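Local coordinates for protein adenylyltransferase and sulfurtransferase uba4 (Chaetomium thermophilum, PDB 6YUB) that probably activates the C-terminal glycine of a ubiquitin-like sulfur carrier with ATP, serving tRNA wobble-uridine thiolation and molybdenum cofactor synthesis, at residues B[33-38]-B[224-229]; B[126-131]-B[139-144]. All blocks are in the same frame, centred on the assembly; numbering follows the deposited sequence.

Overall arrangement
In this ThiF-family adenylyltransferase part of the longer protein, contacts 1 and 2 pack helices 208-228 and 135-148 on opposite faces of one Rossmann-type sheet. Contact 1 uses strand 36-40 and contact 2 the adjacent parallel strand 127-130, which meets both helices, through V127 on one side and I128 and D130 on the other; the contact centres lie 15 Å apart. The strands are probably hydrogen-bonded, K36 O to D126 N and L38 O to L129 N, each at 2.9 Å. Contact 1 is remote from the annotated sites. Contact 2 is nearer: the side chain of D130 is about 6 Å from that of N134, predicted to bind ATP, and the side chain of I141 is about 13 Å from the zinc ion.

Contact 1 (B[33-38]-B[224-229]); sequences MNAKVL and KILVSQ
A35 and L226 mark the closest approach of the two backbones, their CA atoms 7.1 Å apart, where the chain just entering strand 36-40 passes the last turn of helix 208-228. This is helix-on-sheet packing in the Rossmann-type fold of the ThiF family: the strand runs on toward the glycine-rich turn whose G44 is predicted to bind ATP, and the helix covers one face of the sheet here. No hydrogen bond joins the two segments, and everything rests on three buried apolar side chains. L226 supplies the whole helical side. With CG turned away from its own carbonyl carbon (chi1 -66°) and CD1 extended beyond it (chi2 167°), the leucine reaches out over the strand. Its forked end straddles the methyl of A35: CB of A35 lies 3.3 Å from CD1 of L226 and 3.5 Å from CD2 of the same leucine, tighter than ordinary van der Waals contact. A35 and V37 both point to the helix while K36 between them points away, which lets a single leucine serve two strand-side residues. Replacing L226 by alanine would remove the fork and is likely to open a gap over the A35 methyl and take from CG2 of V37 its contact with this leucine. L32 of helix 25-33 and V127 of the neighbouring strand also touch L226. At the end of the helix Q229 turns out of the helical path with positive phi, and R31 NH1 bonds to the carbonyl oxygen of V227, while K224 NZ and S228 OG hydrogen-bond to the backbone of a chain of another protein in the assembly. V37 meets the leucine at a slant through the branch beside its backbone N, CG2 of V37 standing 3.6 Å from CD1 of L226.

Contact 2 (B[126-131]-B[139-144]); sequences DVILDC and YLISDV
I141 of helix 135-148 lies against two residues of strand 127-130, one apolar and one acidic. Its CD1 methyl, carried outward by an extended side chain (chi2 161°), approaches the carboxylate of D130, with 3.4 Å between CD1 of I141 and OD1 of D130 and 4.0 Å between that methyl and CB of D130. The shorter branch of I141 turns to I128 instead, and CG2 of I141 sits 4.2 Å from CG2 of I128, an ordinary methyl-to-methyl contact. The isoleucine thus spans two residues that project from the same face of the strand, while L129 between them points away from this helix. Strand 127-130, helix 135-148 and strand 152-158 form a beta-alpha-beta unit of the Rossmann-type fold, and this packing seats the connecting helix on its own first strand. Around that first shell, L152 of the next strand touches I128, D130 and I141, and I40 touches both isoleucines, so the helix residue also bears on the strands flanking 127-130. The carboxylate is held by polar partners of its own: OD1 of D130 is hydrogen-bonded to T132 OG1 and OD2 to S154 OG, which limits its rotation beside the methyl. Farther out, Q218 NE2 bonds to the backbone oxygen of D130, S142 OG takes up the backbone N of Y185, and D143 forms a salt bridge with R186.

Contact 1 (B[33-38]-B[224-229])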
loop_
_atom_site.group_PDB
_atom_site.type_symbol
_atom_site.label_atom_id
_atom_site.label_comp_id
_atom_site.label_asym_id
_atom_site.label_seq_id
_atom_site.Cartn_x
_atom_site.Cartn_y
_atom_site.Cartn_z
ATOM N N MET B 33 7.997 24.780 -4.434
ATOM C CA MET B 33 9.032 25.286 -5.331
ATOM C C MET B 33 10.166 25.976 -4.583
ATOM O O MET B 33 11.276 26.055 -5.110
ATOM C CB MET B 33 8.414 26.254 -6.339
ATOM C CG MET B 33 7.378 25.612 -7.242
ATOM S SD MET B 33 6.383 26.824 -8.139
ATOM C CE MET B 33 7.655 27.785 -8.951
ATOM N N ASN B 34 9.912 26.481 -3.380
ATOM C CA ASN B 34 10.957 27.076 -2.556
ATOM C C ASN B 34 11.592 26.075 -1.603
ATOM O O ASN B 34 12.449 26.464 -0.805
ATOM C CB ASN B 34 10.383 28.256 -1.761
ATOM C CG ASN B 34 10.084 29.455 -2.643
ATOM O OD1 ASN B 34 10.854 29.780 -3.548
ATOM N ND2 ASN B 34 8.957 30.114 -2.389
ATOM N N ALA B 35 11.208 24.806 -1.678
ATOM C CA ALA B 35 11.678 23.798 -0.742
ATOM C C ALA B 35 12.899 23.067 -1.289
ATOM O O ALA B 35 13.159 23.047 -2.493
ATOM C CB ALA B 35 10.565 22.792 -0.434
ATOM N N LYS B 36 13.652 22.462 -0.372
ATOM C CA LYS B 36 14.818 21.649 -0.706
ATOM C C LYS B 36 14.669 20.311 0.006
ATOM O O LYS B 36 14.711 20.257 1.240
ATOM C CB LYS B 36 16.118 22.335 -0.293
ATOM C CG LYS B 36 16.261 23.771 -0.763
ATOM C CD LYS B 36 17.636 24.312 -0.399
ATOM C CE LYS B 36 17.564 25.751 0.088
ATOM N NZ LYS B 36 18.908 26.284 0.462
ATOM N N VAL B 37 14.499 19.237 -0.761
ATOM C CA VAL B 37 14.257 17.908 -0.213
ATOM C C VAL B 37 15.408 16.997 -0.612
ATOM O O VAL B 37 15.777 16.934 -1.790
ATOM C CB VAL B 37 12.910 17.333 -0.692
ATOM C CG1 VAL B 37 12.709 15.923 -0.162
ATOM C CG2 VAL B 37 11.769 18.239 -0.258
ATOM N N LEU B 38 15.963 16.287 0.370
ATOM C CA LEU B 38 17.066 15.361 0.157
ATOM C C LEU B 38 16.539 13.933 0.149
ATOM O O LEU B 38 15.775 13.543 1.040
ATOM C CB LEU B 38 18.128 15.528 1.250
ATOM C CG LEU B 38 19.361 14.634 1.149
ATOM C CD1 LEU B 38 20.169 14.981 -0.095
ATOM C CD2 LEU B 38 20.225 14.745 2.404
ATOM N N LYS B 224 3.131 16.935 2.259
ATOM C CA LYS B 224 2.328 17.409 3.386
ATOM C C LYS B 224 3.112 18.394 4.247
ATOM O O LYS B 224 2.625 19.483 4.581
ATOM C CB LYS B 224 1.874 16.237 4.255
ATOM C CG LYS B 224 0.742 15.399 3.699
ATOM C CD LYS B 224 0.352 14.346 4.733
ATOM C CE LYS B 224 -0.439 13.210 4.122
ATOM N NZ LYS B 224 -0.619 12.105 5.108
ATOM N N ILE B 225 4.338 18.013 4.626
ATOM C CA ILE B 225 5.132 18.835 5.533
ATOM C C ILE B 225 5.364 20.217 4.938
ATOM O O ILE B 225 5.158 21.241 5.601
ATOM C CB ILE B 225 6.465 18.135 5.856
ATOM C CG1 ILE B 225 6.203 16.857 6.658
ATOM C CG2 ILE B 225 7.388 19.083 6.611
ATOM C CD1 ILE B 225 7.400 15.928 6.746
ATOM N N LEU B 226 5.793 20.267 3.673
ATOM C CA LEU B 226 6.152 21.538 3.057
ATOM C C LEU B 226 4.925 22.407 2.808
ATOM O O LEU B 226 4.971 23.625 3.012
ATOM C CB LEU B 226 6.904 21.283 1.751
ATOM C CG LEU B 226 8.272 20.614 1.898
ATOM C CD1 LEU B 226 8.791 20.128 0.548
ATOM C CD2 LEU B 226 9.266 21.568 2.549
ATOM N N VAL B 227 3.818 21.805 2.372
ATOM C CA VAL B 227 2.649 22.595 2.002
ATOM C C VAL B 227 1.978 23.185 3.238
ATOM O O VAL B 227 1.595 24.362 3.250
ATOM C CB VAL B 227 1.672 21.738 1.177
ATOM C CG1 VAL B 227 0.291 22.386 1.140
ATOM C CG2 VAL B 227 2.213 21.538 -0.229
ATOM N N SER B 228 1.823 22.387 4.292
ATOM C CA SER B 228 1.202 22.851 5.524
ATOM C C SER B 228 2.215 23.319 6.561
ATOM O O SER B 228 1.822 23.654 7.681
ATOM C CB SER B 228 0.331 21.739 6.124
ATOM O OG SER B 228 -0.604 21.254 5.180
ATOM N N GLN B 229 3.501 23.351 6.218
ATOM C CA GLN B 229 4.541 23.810 7.139
ATOM C C GLN B 229 4.486 23.044 8.458
ATOM O O GLN B 229 4.593 23.620 9.545
ATOM C CB GLN B 229 4.423 25.315 7.387
ATOM C CG GLN B 229 4.506 26.158 6.134
ATOM C CD GLN B 229 4.626 27.639 6.440
ATOM O OE1 GLN B 229 3.720 28.248 7.007
ATOM N NE2 GLN B 229 5.756 28.224 6.065
#

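Contact 2 (B[126-131]-B[139-144])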
loop_
_atom_site.group_PDB
_atom_site.type_symbol
_atom_site.label_atom_id
_atom_site.label_comp_id
_atom_site.label_asym_id
_atom_site.label_seq_id
_atom_site.Cartn_x
_atom_site.Cartn_y
_atom_site.Cartn_z
ATOM N N ASP B 126 15.928 20.970 3.735
ATOM C CA ASP B 126 14.806 21.273 4.605
ATOM C C ASP B 126 14.145 20.017 5.161
ATOM O O ASP B 126 13.855 19.948 6.358
ATOM C CB ASP B 126 13.762 22.112 3.856
ATOM C CG ASP B 126 14.329 23.412 3.325
ATOM O OD1 ASP B 126 15.203 23.999 3.997
ATOM O OD2 ASP B 126 13.899 23.846 2.235
ATOM N N VAL B 127 13.898 19.031 4.305
ATOM C CA VAL B 127 13.271 17.779 4.703
ATOM C C VAL B 127 14.146 16.633 4.223
ATOM O O VAL B 127 14.632 16.645 3.086
ATOM C CB VAL B 127 11.844 17.643 4.133
ATOM C CG1 VAL B 127 11.267 16.275 4.468
ATOM C CG2 VAL B 127 10.959 18.753 4.664
ATOM N N ILE B 128 14.347 15.644 5.088
ATOM C CA ILE B 128 15.221 14.513 4.799
ATOM C C ILE B 128 14.359 13.273 4.616
ATOM O O ILE B 128 13.491 12.990 5.444
ATOM C CB ILE B 128 16.260 14.289 5.914
ATOM C CG1 ILE B 128 16.941 15.600 6.299
ATOM C CG2 ILE B 128 17.274 13.260 5.476
ATOM C CD1 ILE B 128 17.590 16.327 5.156
ATOM N N LEU B 129 14.602 12.533 3.542
ATOM C CA LEU B 129 13.969 11.240 3.315
ATOM C C LEU B 129 15.054 10.173 3.325
ATOM O O LEU B 129 16.007 10.235 2.533
ATOM C CB LEU B 129 13.201 11.223 1.998
ATOM C CG LEU B 129 11.783 11.810 2.009
ATOM C CD1 LEU B 129 11.814 13.274 2.411
ATOM C CD2 LEU B 129 11.117 11.641 0.642
ATOM N N ASP B 130 14.930 9.211 4.233
ATOM C CA ASP B 130 15.842 8.073 4.285
ATOM C C ASP B 130 15.280 6.964 3.399
ATOM O O ASP B 130 14.285 6.323 3.755
ATOM C CB ASP B 130 16.028 7.580 5.718
ATOM C CG ASP B 130 16.489 6.131 5.779
ATOM O OD1 ASP B 130 17.559 5.818 5.209
ATOM O OD2 ASP B 130 15.771 5.302 6.377
ATOM N N CYS B 131 15.900 6.758 2.237
ATOM C CA CYS B 131 15.547 5.675 1.330
ATOM C C CYS B 131 16.668 4.643 1.205
ATOM O O CYS B 131 16.743 3.924 0.201
ATOM C CB CYS B 131 15.188 6.228 -0.046
ATOM S SG CYS B 131 13.892 7.510 -0.052
ATOM N N TYR B 139 19.977 4.638 11.665
ATOM C CA TYR B 139 20.333 5.240 12.945
ATOM C C TYR B 139 21.244 6.444 12.750
ATOM O O TYR B 139 21.112 7.451 13.454
ATOM C CB TYR B 139 20.994 4.198 13.850
ATOM C CG TYR B 139 20.011 3.225 14.472
ATOM C CD1 TYR B 139 19.332 3.548 15.636
ATOM C CD2 TYR B 139 19.763 1.988 13.891
ATOM C CE1 TYR B 139 18.430 2.665 16.211
ATOM C CE2 TYR B 139 18.864 1.101 14.455
ATOM C CZ TYR B 139 18.202 1.445 15.614
ATOM O OH TYR B 139 17.310 0.566 16.182
ATOM N N LEU B 140 22.165 6.368 11.788
ATOM C CA LEU B 140 23.041 7.499 11.511
ATOM C C LEU B 140 22.241 8.711 11.056
ATOM O O LEU B 140 22.462 9.833 11.525
ATOM C CB LEU B 140 24.076 7.111 10.453
ATOM C CG LEU B 140 24.923 8.256 9.899
ATOM C CD1 LEU B 140 25.674 8.955 11.034
ATOM C CD2 LEU B 140 25.895 7.748 8.835
ATOM N N ILE B 141 21.310 8.508 10.124
ATOM C CA ILE B 141 20.531 9.627 9.602
ATOM C C ILE B 141 19.659 10.225 10.699
ATOM O O ILE B 141 19.594 11.449 10.863
ATOM C CB ILE B 141 19.703 9.170 8.385
ATOM C CG1 ILE B 141 20.636 8.805 7.226
ATOM C CG2 ILE B 141 18.736 10.258 7.955
ATOM C CD1 ILE B 141 19.989 7.923 6.166
ATOM N N SER B 142 18.991 9.378 11.481
ATOM C CA SER B 142 18.205 9.880 12.604
ATOM C C SER B 142 19.058 10.739 13.532
ATOM O O SER B 142 18.696 11.876 13.862
ATOM C CB SER B 142 17.586 8.712 13.370
ATOM O OG SER B 142 16.571 9.156 14.249
ATOM N N ASP B 143 20.208 10.211 13.959
ATOM C CA ASP B 143 21.090 10.967 14.841
ATOM C C ASP B 143 21.416 12.337 14.258
ATOM O O ASP B 143 21.247 13.365 14.925
ATOM C CB ASP B 143 22.365 10.163 15.102
ATOM C CG ASP B 143 22.110 8.933 15.960
ATOM O OD1 ASP B 143 20.980 8.798 16.485
ATOM O OD2 ASP B 143 23.031 8.103 16.108
ATOM N N VAL B 144 21.861 12.372 12.997
ATOM C CA VAL B 144 22.266 13.632 12.385
ATOM C C VAL B 144 21.078 14.579 12.258
ATOM O O VAL B 144 21.204 15.790 12.481
ATOM C CB VAL B 144 22.928 13.362 11.019
ATOM C CG1 VAL B 144 23.164 14.661 10.267
ATOM C CG2 VAL B 144 24.231 12.601 11.208
#